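Local coordinates for protein dTDP-4-amino-4,6-dideoxyglucose formyltransferase (Shewanella sp. FDAARGOS_354, PDB 6V2T) that probably transfers a formyl group from a tetrahydrofolate cofactor to the 4-amino group of dTDP-4-amino-4,6-dideoxyglucose, probably for lipopolysaccharide O-antigen synthesis, at residues B[61-66]-B[99-104]; B[126-131]-B[207-212]; B[138-143]-B[160-165]. All coordinates share one frame; numbering follows the deposited sequence.

Contact 1: B[61-66]-B[99-104]; sequences AINKNP and HCKQIF. With FOL (folic acid), chain H; 0FX (dTDP-4-amino-4,6-dideoxyglucose), chain G.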
loop_
_atom_site.group_PDB
_atom_site.type_symbol
_atom_site.label_atom_id
_atom_site.label_comp_id
_atom_site.label_asym_id
_atom_site.label_seq_id
_atom_site.Cartn_x
_atom_site.Cartn_y
_atom_site.Cartn_z
ATOM N N ALA B 61 18.005 9.639 25.890
ATOM C CA ALA B 61 18.324 8.379 26.605
ATOM C C ALA B 61 17.277 7.313 26.243
ATOM O O ALA B 61 17.665 6.171 25.940
ATOM C CB ALA B 61 18.360 8.661 28.094
ATOM N N ILE B 62 16.004 7.708 26.199
ATOM C CA ILE B 62 14.844 6.787 26.000
ATOM C C ILE B 62 14.790 6.299 24.541
ATOM O O ILE B 62 14.010 5.360 24.264
ATOM C CB ILE B 62 13.541 7.473 26.464
ATOM C CG1 ILE B 62 12.430 6.448 26.713
ATOM C CG2 ILE B 62 13.111 8.568 25.499
ATOM C CD1 ILE B 62 11.442 6.841 27.794
ATOM N N ASN B 63 15.592 6.888 23.645
ATOM C CA ASN B 63 15.706 6.461 22.226
ATOM C C ASN B 63 15.994 4.961 22.236
ATOM O O ASN B 63 17.025 4.558 22.829
ATOM C CB ASN B 63 16.761 7.247 21.431
ATOM C CG ASN B 63 16.590 7.119 19.934
ATOM O OD1 ASN B 63 16.213 6.058 19.448
ATOM N ND2 ASN B 63 16.847 8.187 19.186
ATOM N N LYS B 64 15.087 4.185 21.641
ATOM C CA LYS B 64 15.154 2.704 21.573
ATOM C C LYS B 64 16.034 2.245 20.398
ATOM O O LYS B 64 16.489 1.094 20.471
ATOM C CB LYS B 64 13.740 2.117 21.487
ATOM C CG LYS B 64 12.811 2.505 22.631
ATOM C CD LYS B 64 11.513 1.707 22.680
ATOM C CE LYS B 64 11.606 0.432 23.495
ATOM N NZ LYS B 64 11.773 0.714 24.940
ATOM N N ASN B 65 16.279 3.060 19.360
ATOM C CA ASN B 65 17.151 2.643 18.220
ATOM C C ASN B 65 18.126 3.752 17.829
ATOM O O ASN B 65 18.005 4.350 16.766
ATOM C CB ASN B 65 16.340 2.178 17.009
ATOM C CG ASN B 65 17.163 1.345 16.044
ATOM O OD1 ASN B 65 18.343 1.619 15.802
ATOM N ND2 ASN B 65 16.551 0.312 15.490
ATOM N N PRO B 66 19.182 4.015 18.629
ATOM C CA PRO B 66 20.018 5.195 18.423
ATOM C C PRO B 66 21.085 5.050 17.330
ATOM O O PRO B 66 21.704 6.038 17.016
ATOM C CB PRO B 66 20.723 5.384 19.778
ATOM C CG PRO B 66 20.164 4.304 20.694
ATOM C CD PRO B 66 19.618 3.226 19.785
ATOM N N HIS B 99 12.820 17.377 17.345
ATOM C CA HIS B 99 12.128 16.064 17.428
ATOM C C HIS B 99 12.777 15.275 18.574
ATOM O O HIS B 99 13.276 14.187 18.342
ATOM C CB HIS B 99 12.200 15.344 16.083
ATOM C CG HIS B 99 11.445 16.005 14.976
ATOM N ND1 HIS B 99 10.842 15.279 13.980
ATOM C CD2 HIS B 99 11.194 17.303 14.708
ATOM C CE1 HIS B 99 10.266 16.111 13.123
ATOM N NE2 HIS B 99 10.466 17.366 13.557
ATOM N N CYS B 100 12.810 15.869 19.763
ATOM C CA CYS B 100 13.329 15.263 21.010
ATOM C C CYS B 100 12.247 14.373 21.622
ATOM O O CYS B 100 11.147 14.909 21.878
ATOM C CB CYS B 100 13.710 16.345 22.003
ATOM S SG CYS B 100 14.398 15.679 23.527
ATOM N N LYS B 101 12.557 13.090 21.852
ATOM C CA LYS B 101 11.621 12.083 22.450
ATOM C C LYS B 101 11.360 12.370 23.941
ATOM O O LYS B 101 10.425 11.762 24.476
ATOM C CB LYS B 101 12.160 10.652 22.291
ATOM C CG LYS B 101 12.169 10.093 20.875
ATOM C CD LYS B 101 13.006 8.827 20.716
ATOM C CE LYS B 101 12.882 8.201 19.339
ATOM N NZ LYS B 101 11.509 7.694 19.104
ATOM N N GLN B 102 12.128 13.234 24.618
ATOM C CA GLN B 102 11.947 13.451 26.086
ATOM C C GLN B 102 11.226 14.763 26.378
ATOM O O GLN B 102 11.558 15.780 25.772
ATOM C CB GLN B 102 13.275 13.514 26.832
ATOM C CG GLN B 102 14.076 12.224 26.795
ATOM C CD GLN B 102 15.327 12.363 27.632
ATOM O OE1 GLN B 102 16.305 12.999 27.233
ATOM N NE2 GLN B 102 15.284 11.791 28.824
ATOM N N ILE B 103 10.322 14.754 27.352
ATOM C CA ILE B 103 9.706 15.992 27.889
ATOM C C ILE B 103 10.752 16.710 28.744
ATOM O O ILE B 103 11.347 16.054 29.620
ATOM C CB ILE B 103 8.427 15.679 28.681
ATOM C CG1 ILE B 103 7.380 15.000 27.792
ATOM C CG2 ILE B 103 7.901 16.967 29.311
ATOM C CD1 ILE B 103 6.406 14.095 28.533
ATOM N N PHE B 104 10.979 18.007 28.504
ATOM C CA PHE B 104 11.910 18.816 29.334
ATOM C C PHE B 104 11.238 19.106 30.665
ATOM O O PHE B 104 10.095 19.545 30.686
ATOM C CB PHE B 104 12.329 20.119 28.649
ATOM C CG PHE B 104 13.320 19.965 27.524
ATOM C CD1 PHE B 104 13.434 18.778 26.819
ATOM C CD2 PHE B 104 14.144 21.028 27.169
ATOM C CE1 PHE B 104 14.335 18.661 25.771
ATOM C CE2 PHE B 104 15.027 20.912 26.103
ATOM C CZ PHE B 104 15.121 19.732 25.416
HETATM N N1 FOL H . 9.338 19.498 26.612
HETATM C C2 FOL H . 8.598 20.492 27.129
HETATM N NA2 FOL H . 8.635 20.729 28.436
HETATM N N3 FOL H . 7.837 21.298 26.327
HETATM C C4 FOL H . 7.768 21.062 25.008
HETATM O O4 FOL H . 7.041 21.854 24.354
HETATM C C4A FOL H . 8.528 20.035 24.454
HETATM N N5 FOL H . 8.490 19.724 23.158
HETATM C C6 FOL H . 8.962 18.441 22.625
HETATM C C7 FOL H . 10.210 18.039 23.432
HETATM N N8 FOL H . 10.061 18.241 24.848
HETATM C C8A FOL H . 9.315 19.257 25.309
HETATM C C9 FOL H . 7.802 17.395 22.427
HETATM N N10 FOL H . 8.231 16.011 22.648
HETATM C C11 FOL H . 6.127 12.954 24.632
HETATM C C12 FOL H . 7.417 12.758 24.135
HETATM C C13 FOL H . 8.091 13.785 23.465
HETATM C C14 FOL H . 7.520 15.029 23.295
HETATM C C15 FOL H . 6.246 15.230 23.815
HETATM C C16 FOL H . 5.557 14.210 24.474
HETATM C C FOL H . 5.409 11.855 25.380
HETATM O O FOL H . 6.108 10.982 25.845
HETATM N N FOL H . 4.094 11.852 25.615
HETATM O O4P 0FX G . 8.726 12.856 13.997
HETATM P P2 0FX G . 9.791 11.967 14.642
HETATM O O3P 0FX G . 11.154 12.583 14.616
HETATM O O1G 0FX G . 9.312 11.917 16.136
HETATM C C1G 0FX G . 10.232 12.303 17.154
HETATM C C2G 0FX G . 10.090 11.246 18.231
HETATM O O2G 0FX G . 10.414 9.914 17.789
HETATM C C3G 0FX G . 8.638 11.272 18.678
HETATM O O3G 0FX G . 8.529 10.351 19.773
HETATM C C4G 0FX G . 8.185 12.698 19.052
HETATM N N4A 0FX G . 6.727 12.709 19.209
HETATM C C5G 0FX G . 8.527 13.773 18.028
HETATM C C6G 0FX G . 8.248 15.181 18.594
HETATM O O5G 0FX G . 9.898 13.621 17.651
HETATM O OPP 0FX G . 10.200 10.432 14.043
HETATM P P 0FX G . 9.123 9.337 14.361
HETATM O O1P 0FX G . 8.822 9.024 15.750
HETATM O O2P 0FX G . 9.649 8.051 13.782
HETATM O O5 0FX G . 7.789 9.509 13.535
HETATM C C5 0FX G . 7.810 9.968 12.210
HETATM C C4 0FX G . 6.478 9.552 11.573
HETATM O O4 0FX G . 6.389 8.137 11.403
HETATM C C3 0FX G . 5.239 9.871 12.428
HETATM O O3 0FX G . 4.843 11.231 12.319
HETATM C C2 0FX G . 4.169 8.858 11.950
HETATM C C1 0FX G . 5.084 7.678 11.517
HETATM N N11 0FX G . 5.038 6.625 12.522
HETATM C C61 0FX G . 6.006 6.470 13.452
HETATM C C51 0FX G . 5.906 5.424 14.368
HETATM C C5A 0FX G . 6.983 5.241 15.433
HETATM C C21 0FX G . 3.994 5.788 12.462
HETATM O O21 0FX G . 3.045 5.986 11.513
HETATM N N31 0FX G . 3.852 4.768 13.343
HETATM C C41 0FX G . 4.799 4.570 14.297
HETATM O O41 0FX G . 4.610 3.568 15.206
#
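Lys101, lying across Asn63, reaches with NZ to O2G of the dTDP-sugar and donates a hydrogen bond of 2.8 Å. Its chain runs extended as far as CE and then turns at the last torsion (chi4 -66°), which swings the ammonium group toward the hexose hydroxyl. A lysine suits the place because its long methylene run can pack while its end stays polar: Lys101 CD is 3.9 Å from Asn63 CA, and CE is as close to Asn63 CG. The Asn63 amide meanwhile works in two other directions. ND2 donates to Asp31, and OD1 accepts from the backbone N of Asn65 at 3.0 Å, closing an Asx turn. Asp31 uses its second carboxylate oxygen for the backbone N of Lys101, thereby bridging the two loops.

Both loops leave the C-terminal ends of parallel strands, 53-60 and 94-98, the edge at which Rossmann-like sheets commonly bind their ligands. Farther along, Ile62 sets CG2 3.9 Å from Lys101 CB and also touches Gln102 CG, an apolar contact of an exposed isoleucine with two aliphatic stems. Gln102 extends beyond CG to carry its buried amide to Asn78 and Val79, so both ends of that amide are satisfied.

The 99-104 loop also serves the ligands through its backbone. Cys100 O accepts from folate N10 at 3.2 Å, and Phe104 O accepts from folate NA2 at 2.9 Å. At the other end, His99 ND1 donates to O3P of the sugar nucleotide at 2.8 Å, with the phosphate oxygen near the imidazole plane, while NE2 is held by Glu182.

Contact 2: B[126-131]-B[207-212]; sequences RGWFPQ and GNYNGI. With 0FX (dTDP-4-amino-4,6-dideoxyglucose), chain G; FOL (folic acid), chain H.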
loop_
_atom_site.group_PDB
_atom_site.type_symbol
_atom_site.label_atom_id
_atom_site.label_comp_id
_atom_site.label_asym_id
_atom_site.label_seq_id
_atom_site.Cartn_x
_atom_site.Cartn_y
_atom_site.Cartn_z
ATOM N N ARG B 126 -1.396 19.476 18.688
ATOM C CA ARG B 126 -0.192 19.412 19.540
ATOM C C ARG B 126 0.039 17.937 19.889
ATOM O O ARG B 126 -0.931 17.162 19.916
ATOM C CB ARG B 126 -0.338 20.278 20.796
ATOM C CG ARG B 126 -0.455 21.782 20.536
ATOM C CD ARG B 126 -1.101 22.542 21.683
ATOM N NE ARG B 126 -0.465 22.129 22.917
ATOM C CZ ARG B 126 -1.086 21.899 24.074
ATOM N NH1 ARG B 126 -2.375 22.163 24.219
ATOM N NH2 ARG B 126 -0.404 21.388 25.077
ATOM N N GLY B 127 1.294 17.567 20.150
ATOM C CA GLY B 127 1.662 16.214 20.622
ATOM C C GLY B 127 1.927 15.247 19.495
ATOM O O GLY B 127 2.686 15.605 18.615
ATOM N N TRP B 128 1.355 14.041 19.525
ATOM C CA TRP B 128 1.835 12.916 18.686
ATOM C C TRP B 128 1.346 12.983 17.242
ATOM O O TRP B 128 0.152 13.175 16.995
ATOM C CB TRP B 128 1.479 11.586 19.330
ATOM C CG TRP B 128 2.409 11.356 20.464
ATOM C CD1 TRP B 128 2.334 11.881 21.727
ATOM C CD2 TRP B 128 3.654 10.660 20.377
ATOM N NE1 TRP B 128 3.420 11.476 22.461
ATOM C CE2 TRP B 128 4.242 10.721 21.661
ATOM C CE3 TRP B 128 4.259 9.894 19.377
ATOM C CZ2 TRP B 128 5.448 10.078 21.949
ATOM C CZ3 TRP B 128 5.448 9.262 19.665
ATOM C CH2 TRP B 128 6.033 9.362 20.928
ATOM N N PHE B 129 2.273 12.813 16.305
ATOM C CA PHE B 129 1.965 12.551 14.884
ATOM C C PHE B 129 0.866 13.507 14.400
ATOM O O PHE B 129 -0.172 13.078 13.895
ATOM C CB PHE B 129 1.589 11.088 14.668
ATOM C CG PHE B 129 2.555 10.063 15.242
ATOM C CD1 PHE B 129 3.888 10.351 15.446
ATOM C CD2 PHE B 129 2.111 8.792 15.566
ATOM C CE1 PHE B 129 4.759 9.408 15.974
ATOM C CE2 PHE B 129 2.979 7.840 16.079
ATOM C CZ PHE B 129 4.306 8.149 16.276
ATOM N N PRO B 130 1.105 14.824 14.444
ATOM C CA PRO B 130 0.061 15.806 14.096
ATOM C C PRO B 130 -0.644 15.573 12.759
ATOM O O PRO B 130 -1.827 15.715 12.707
ATOM C CB PRO B 130 0.821 17.136 14.146
ATOM C CG PRO B 130 1.862 16.875 15.210
ATOM C CD PRO B 130 2.348 15.472 14.887
ATOM N N GLN B 131 0.083 15.182 11.707
ATOM C CA GLN B 131 -0.512 14.970 10.373
ATOM C C GLN B 131 -1.481 13.779 10.396
ATOM O O GLN B 131 -2.421 13.846 9.665
ATOM C CB GLN B 131 0.587 14.864 9.310
ATOM C CG GLN B 131 1.202 13.478 9.227
ATOM C CD GLN B 131 2.179 13.175 10.343
ATOM O OE1 GLN B 131 2.603 14.046 11.084
ATOM N NE2 GLN B 131 2.574 11.917 10.427
ATOM N N GLY B 207 -5.808 25.230 21.859
ATOM C CA GLY B 207 -5.875 24.175 20.842
ATOM C C GLY B 207 -6.171 22.823 21.454
ATOM O O GLY B 207 -6.922 22.757 22.440
ATOM N N ASN B 208 -5.509 21.780 20.973
ATOM C CA ASN B 208 -5.818 20.383 21.374
ATOM C C ASN B 208 -4.527 19.574 21.324
ATOM O O ASN B 208 -3.704 19.794 20.412
ATOM C CB ASN B 208 -6.918 19.780 20.500
ATOM C CG ASN B 208 -6.439 19.521 19.086
ATOM O OD1 ASN B 208 -6.121 20.456 18.362
ATOM N ND2 ASN B 208 -6.352 18.257 18.722
ATOM N N TYR B 209 -4.361 18.700 22.301
ATOM C CA TYR B 209 -3.194 17.797 22.442
ATOM C C TYR B 209 -3.654 16.349 22.228
ATOM O O TYR B 209 -4.668 15.910 22.824
ATOM C CB TYR B 209 -2.531 18.040 23.794
ATOM C CG TYR B 209 -1.372 17.113 24.058
ATOM C CD1 TYR B 209 -1.561 15.891 24.662
ATOM C CD2 TYR B 209 -0.086 17.450 23.684
ATOM C CE1 TYR B 209 -0.513 15.000 24.867
ATOM C CE2 TYR B 209 0.973 16.578 23.881
ATOM C CZ TYR B 209 0.769 15.347 24.473
ATOM O OH TYR B 209 1.829 14.499 24.665
ATOM N N ASN B 210 -2.921 15.608 21.395
ATOM C CA ASN B 210 -3.109 14.157 21.173
ATOM C C ASN B 210 -1.935 13.447 21.824
ATOM O O ASN B 210 -0.811 13.830 21.540
ATOM C CB ASN B 210 -3.146 13.833 19.685
ATOM C CG ASN B 210 -4.316 14.505 19.017
ATOM O OD1 ASN B 210 -5.449 14.340 19.468
ATOM N ND2 ASN B 210 -4.042 15.344 18.039
ATOM N N GLY B 211 -2.193 12.464 22.670
ATOM C CA GLY B 211 -1.125 11.670 23.280
ATOM C C GLY B 211 -0.864 10.396 22.504
ATOM O O GLY B 211 -1.664 10.036 21.617
ATOM N N ILE B 212 0.159 9.659 22.915
ATOM C CA ILE B 212 0.509 8.371 22.252
ATOM C C ILE B 212 -0.685 7.420 22.356
ATOM O O ILE B 212 -0.947 6.706 21.401
ATOM C CB ILE B 212 1.787 7.753 22.838
ATOM C CG1 ILE B 212 2.155 6.466 22.102
ATOM C CG2 ILE B 212 1.656 7.512 24.330
ATOM C CD1 ILE B 212 3.589 6.036 22.307
HETATM O O4P 0FX G . 8.726 12.856 13.997
HETATM P P2 0FX G . 9.791 11.967 14.642
HETATM O O3P 0FX G . 11.154 12.583 14.616
HETATM O O1G 0FX G . 9.312 11.917 16.136
HETATM C C1G 0FX G . 10.232 12.303 17.154
HETATM C C2G 0FX G . 10.090 11.246 18.231
HETATM O O2G 0FX G . 10.414 9.914 17.789
HETATM C C3G 0FX G . 8.638 11.272 18.678
HETATM O O3G 0FX G . 8.529 10.351 19.773
HETATM C C4G 0FX G . 8.185 12.698 19.052
HETATM N N4A 0FX G . 6.727 12.709 19.209
HETATM C C5G 0FX G . 8.527 13.773 18.028
HETATM C C6G 0FX G . 8.248 15.181 18.594
HETATM O O5G 0FX G . 9.898 13.621 17.651
HETATM O OPP 0FX G . 10.200 10.432 14.043
HETATM P P 0FX G . 9.123 9.337 14.361
HETATM O O1P 0FX G . 8.822 9.024 15.750
HETATM O O2P 0FX G . 9.649 8.051 13.782
HETATM O O5 0FX G . 7.789 9.509 13.535
HETATM C C5 0FX G . 7.810 9.968 12.210
HETATM C C4 0FX G . 6.478 9.552 11.573
HETATM O O4 0FX G . 6.389 8.137 11.403
HETATM C C3 0FX G . 5.239 9.871 12.428
HETATM O O3 0FX G . 4.843 11.231 12.319
HETATM C C2 0FX G . 4.169 8.858 11.950
HETATM C C1 0FX G . 5.084 7.678 11.517
HETATM N N11 0FX G . 5.038 6.625 12.522
HETATM C C61 0FX G . 6.006 6.470 13.452
HETATM C C51 0FX G . 5.906 5.424 14.368
HETATM C C5A 0FX G . 6.983 5.241 15.433
HETATM C C21 0FX G . 3.994 5.788 12.462
HETATM O O21 0FX G . 3.045 5.986 11.513
HETATM N N31 0FX G . 3.852 4.768 13.343
HETATM C C41 0FX G . 4.799 4.570 14.297
HETATM O O41 0FX G . 4.610 3.568 15.206
HETATM N N1 FOL H . 9.338 19.498 26.612
HETATM C C2 FOL H . 8.598 20.492 27.129
HETATM N NA2 FOL H . 8.635 20.729 28.436
HETATM N N3 FOL H . 7.837 21.298 26.327
HETATM C C4 FOL H . 7.768 21.062 25.008
HETATM O O4 FOL H . 7.041 21.854 24.354
HETATM C C4A FOL H . 8.528 20.035 24.454
HETATM N N5 FOL H . 8.490 19.724 23.158
HETATM C C6 FOL H . 8.962 18.441 22.625
HETATM C C7 FOL H . 10.210 18.039 23.432
HETATM N N8 FOL H . 10.061 18.241 24.848
HETATM C C8A FOL H . 9.315 19.257 25.309
HETATM C C9 FOL H . 7.802 17.395 22.427
HETATM N N10 FOL H . 8.231 16.011 22.648
HETATM C C11 FOL H . 6.127 12.954 24.632
HETATM C C12 FOL H . 7.417 12.758 24.135
HETATM C C13 FOL H . 8.091 13.785 23.465
HETATM C C14 FOL H . 7.520 15.029 23.295
HETATM C C15 FOL H . 6.246 15.230 23.815
HETATM C C16 FOL H . 5.557 14.210 24.474
HETATM C C FOL H . 5.409 11.855 25.380
HETATM O O FOL H . 6.108 10.982 25.845
HETATM N N FOL H . 4.094 11.852 25.615
HETATM O O HOH W 1 -1.396 15.329 17.204
#
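Ile212 sets CB over one face of the Trp128 indole, 4.0 Å from the centroid of the five-membered ring and only 9° off its normal, a CH-pi contact. Packing is tight here, with the indole CD1 just 3.3 Å from Ile212 N, although the isoleucine itself remains exposed. The opposite indole face receives N4A of the dTDP-sugar, the amine that is presumably formylated, 3.6 Å above the ring plane, while folate reaches the indole edge. A broad flat side chain can thus separate protein on one face from substrate on the other.

Packing is also close at Gly127, whose CA is 3.4 Å from Tyr209 CE2. Lacking a side chain, this residue lets the tyrosine ring and Asn210 O come right up to the backbone. The two segments pair here as a small two-stranded parallel sheet, in which Arg126 O accepts from Asn210 N at 2.9 Å and Asn210 O from Trp128 N at 3.0 Å. Water 1 bridges two buried residues, Trp128 through its O and Asn210, whose ND2 donates to it at 2.8 Å. Tyr209 CB lies over one face of the Arg126 guanidinium, toward its rim; NH2 and NH1 donate to Ile152 O and Lys206 O.

The other loose end is at exposed Gly207 and partly exposed Asn208. The Asn208 CB is directed away from 126-131, and ND2 donates to Asn125 OD1, although the backbone O still accepts from Arg126 N.

Contact 3: B[138-143]-B[160-165]; sequences KKPVGC and QKEVPI. With EDO (1,2-ethanediol), chain I.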
loop_
_atom_site.group_PDB
_atom_site.type_symbol
_atom_site.label_atom_id
_atom_site.label_comp_id
_atom_site.label_asym_id
_atom_site.label_seq_id
_atom_site.Cartn_x
_atom_site.Cartn_y
_atom_site.Cartn_z
ATOM N N LYS B 138 -9.133 17.465 9.996
ATOM C CA LYS B 138 -9.089 18.588 9.028
ATOM C C LYS B 138 -8.543 19.864 9.661
ATOM O O LYS B 138 -8.491 20.877 8.930
ATOM C CB LYS B 138 -10.493 18.826 8.450
ATOM C CG LYS B 138 -11.188 17.578 7.923
ATOM C CD LYS B 138 -10.343 16.750 6.936
ATOM C CE LYS B 138 -10.963 15.404 6.575
ATOM N NZ LYS B 138 -10.122 14.695 5.584
ATOM N N LYS B 139 -8.057 19.814 10.907
ATOM C CA LYS B 139 -7.256 20.911 11.482
ATOM C C LYS B 139 -5.983 21.121 10.657
ATOM O O LYS B 139 -5.458 20.199 10.031
ATOM C CB LYS B 139 -6.986 20.622 12.956
ATOM C CG LYS B 139 -8.215 20.659 13.862
ATOM C CD LYS B 139 -7.868 20.341 15.277
ATOM C CE LYS B 139 -9.031 20.114 16.205
ATOM N NZ LYS B 139 -9.899 21.307 16.261
ATOM N N PRO B 140 -5.432 22.348 10.625
ATOM C CA PRO B 140 -4.185 22.606 9.917
ATOM C C PRO B 140 -2.983 21.808 10.449
ATOM O O PRO B 140 -2.927 21.466 11.603
ATOM C CB PRO B 140 -3.889 24.098 10.159
ATOM C CG PRO B 140 -5.179 24.695 10.667
ATOM C CD PRO B 140 -5.975 23.559 11.269
ATOM N N VAL B 141 -1.977 21.668 9.606
ATOM C CA VAL B 141 -0.678 21.049 10.000
ATOM C C VAL B 141 0.417 21.849 9.307
ATOM O O VAL B 141 0.110 22.641 8.383
ATOM C CB VAL B 141 -0.643 19.556 9.624
ATOM C CG1 VAL B 141 -0.355 19.351 8.154
ATOM C CG2 VAL B 141 0.336 18.750 10.481
ATOM N N GLY B 142 1.640 21.689 9.799
ATOM C CA GLY B 142 2.828 22.356 9.270
ATOM C C GLY B 142 3.949 22.178 10.261
ATOM O O GLY B 142 3.951 21.157 10.945
ATOM N N CYS B 143 4.837 23.164 10.355
ATOM C CA CYS B 143 5.970 23.191 11.296
ATOM C C CYS B 143 5.794 24.426 12.178
ATOM O O CYS B 143 5.447 25.521 11.640
ATOM C CB CYS B 143 7.311 23.252 10.573
ATOM S SG CYS B 143 8.712 23.378 11.723
ATOM N N GLN B 160 6.272 29.870 12.174
ATOM C CA GLN B 160 5.520 28.656 11.780
ATOM C C GLN B 160 5.051 28.790 10.333
ATOM O O GLN B 160 4.855 29.937 9.858
ATOM C CB GLN B 160 4.392 28.364 12.775
ATOM C CG GLN B 160 3.178 29.248 12.653
ATOM C CD GLN B 160 2.059 28.864 13.607
ATOM O OE1 GLN B 160 1.076 29.582 13.695
ATOM N NE2 GLN B 160 2.169 27.738 14.316
ATOM N N LYS B 161 4.854 27.647 9.680
ATOM C CA LYS B 161 4.328 27.591 8.299
ATOM C C LYS B 161 3.423 26.379 8.134
ATOM O O LYS B 161 3.828 25.269 8.483
ATOM C CB LYS B 161 5.487 27.603 7.300
ATOM C CG LYS B 161 5.022 27.734 5.844
ATOM C CD LYS B 161 6.091 28.146 4.839
ATOM C CE LYS B 161 7.509 28.174 5.394
ATOM N NZ LYS B 161 8.541 28.381 4.349
ATOM N N GLU B 162 2.216 26.630 7.654
ATOM C CA GLU B 162 1.202 25.617 7.339
ATOM C C GLU B 162 1.649 24.907 6.064
ATOM O O GLU B 162 2.312 25.531 5.224
ATOM C CB GLU B 162 -0.157 26.269 7.179
ATOM C CG GLU B 162 -1.229 25.292 6.736
ATOM C CD GLU B 162 -2.655 25.769 6.894
ATOM O OE1 GLU B 162 -2.836 26.965 7.154
ATOM O OE2 GLU B 162 -3.579 24.927 6.830
ATOM N N VAL B 163 1.351 23.626 5.968
ATOM C CA VAL B 163 1.505 22.864 4.706
ATOM C C VAL B 163 0.122 22.343 4.376
ATOM O O VAL B 163 -0.696 22.064 5.273
ATOM C CB VAL B 163 2.585 21.763 4.783
ATOM C CG1 VAL B 163 3.863 22.263 5.420
ATOM C CG2 VAL B 163 2.086 20.530 5.495
ATOM N N PRO B 164 -0.195 22.285 3.065
ATOM C CA PRO B 164 -1.484 21.785 2.610
ATOM C C PRO B 164 -1.550 20.271 2.833
ATOM O O PRO B 164 -0.505 19.624 2.887
ATOM C CB PRO B 164 -1.499 22.150 1.114
ATOM C CG PRO B 164 -0.034 22.137 0.722
ATOM C CD PRO B 164 0.707 22.629 1.952
ATOM N N ILE B 165 -2.761 19.783 3.057
ATOM C CA ILE B 165 -3.124 18.343 3.011
ATOM C C ILE B 165 -4.053 18.113 1.822
ATOM O O ILE B 165 -5.093 18.787 1.750
ATOM C CB ILE B 165 -3.787 17.899 4.310
ATOM C CG1 ILE B 165 -2.876 18.179 5.503
ATOM C CG2 ILE B 165 -4.161 16.417 4.225
ATOM C CD1 ILE B 165 -3.439 17.698 6.799
HETATM C C1 EDO I . -7.783 16.523 2.822
HETATM O O1 EDO I . -7.593 15.602 3.894
HETATM C C2 EDO I . -8.964 17.350 3.127
HETATM O O2 EDO I . -10.070 16.523 3.506
HETATM O O HOH W 2 -2.795 22.339 6.751
#
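Val141 lays its CG1 methyl against two partners at once, 3.8 Å from Val163 CG2 and 3.8 Å from Ile165 CD1, meeting the isoleucine chain at about a right angle. A chi1 of 79° places CG1 between the backbone N and the carbonyl carbon, the branch that meets Val163 and Ile165. Valines 141 and 163 suit strands, being beta-branched, short and wide, while Ile165 reaches back from the loop after the second strand. Val163 also packs on Val178 and Thr181 of helix 171-194, and Cys143, on the same face as Val141, meets Leu185 of that helix.

The segments belong to the antiparallel hairpin 141-147/157-163, whose second strand is an outermost one of the main sheet within this chain. Cys143 and Lys161 exchange backbone hydrogen bonds in both directions. Next to them Gly142 and Glu162 form a non-hydrogen-bonded pair in which the absence of a side chain allows a CA–CA distance of only 4.1 Å. Gly142 CA then approaches Lys161 O to 3.2 Å, a CA-H...O contact.

Beyond this pair Val163 N donates to Val141 O at 2.9 Å, while water 2 accepts from Val141 N at 3.0 Å and lies within hydrogen-bonding reach of Glu162 OE2 and Val163 O. The extended Glu162 chain also brings OE2 to 3.4 Å from Pro140 CB.

In the fold
Contacts 1 and 2 both touch folate and the dTDP-sugar: their centres are about 17 Å apart and their nearest atoms about 6 Å. Contact 1 holds the pterin, N10, hexose O2G and a phosphate, whereas contact 2 faces the hexose amine and O3G with Trp128 and reaches the nucleoside part through Phe129 and Gln131. Contact 3 lies on the opposite side of the chain's centre from contact 1, its centre about 24 Å from that of contact 1 and 13 Å from that of contact 2. It packs directly on contact 2: Val141 CG2 is 3.8 Å from Gln131 N, and Lys139 CD is 3.5 Å from Asn208 OD1. The Val141 side chain remains about 9 Å from the sugar nucleotide, touching Gln131, which itself bonds the nucleotide.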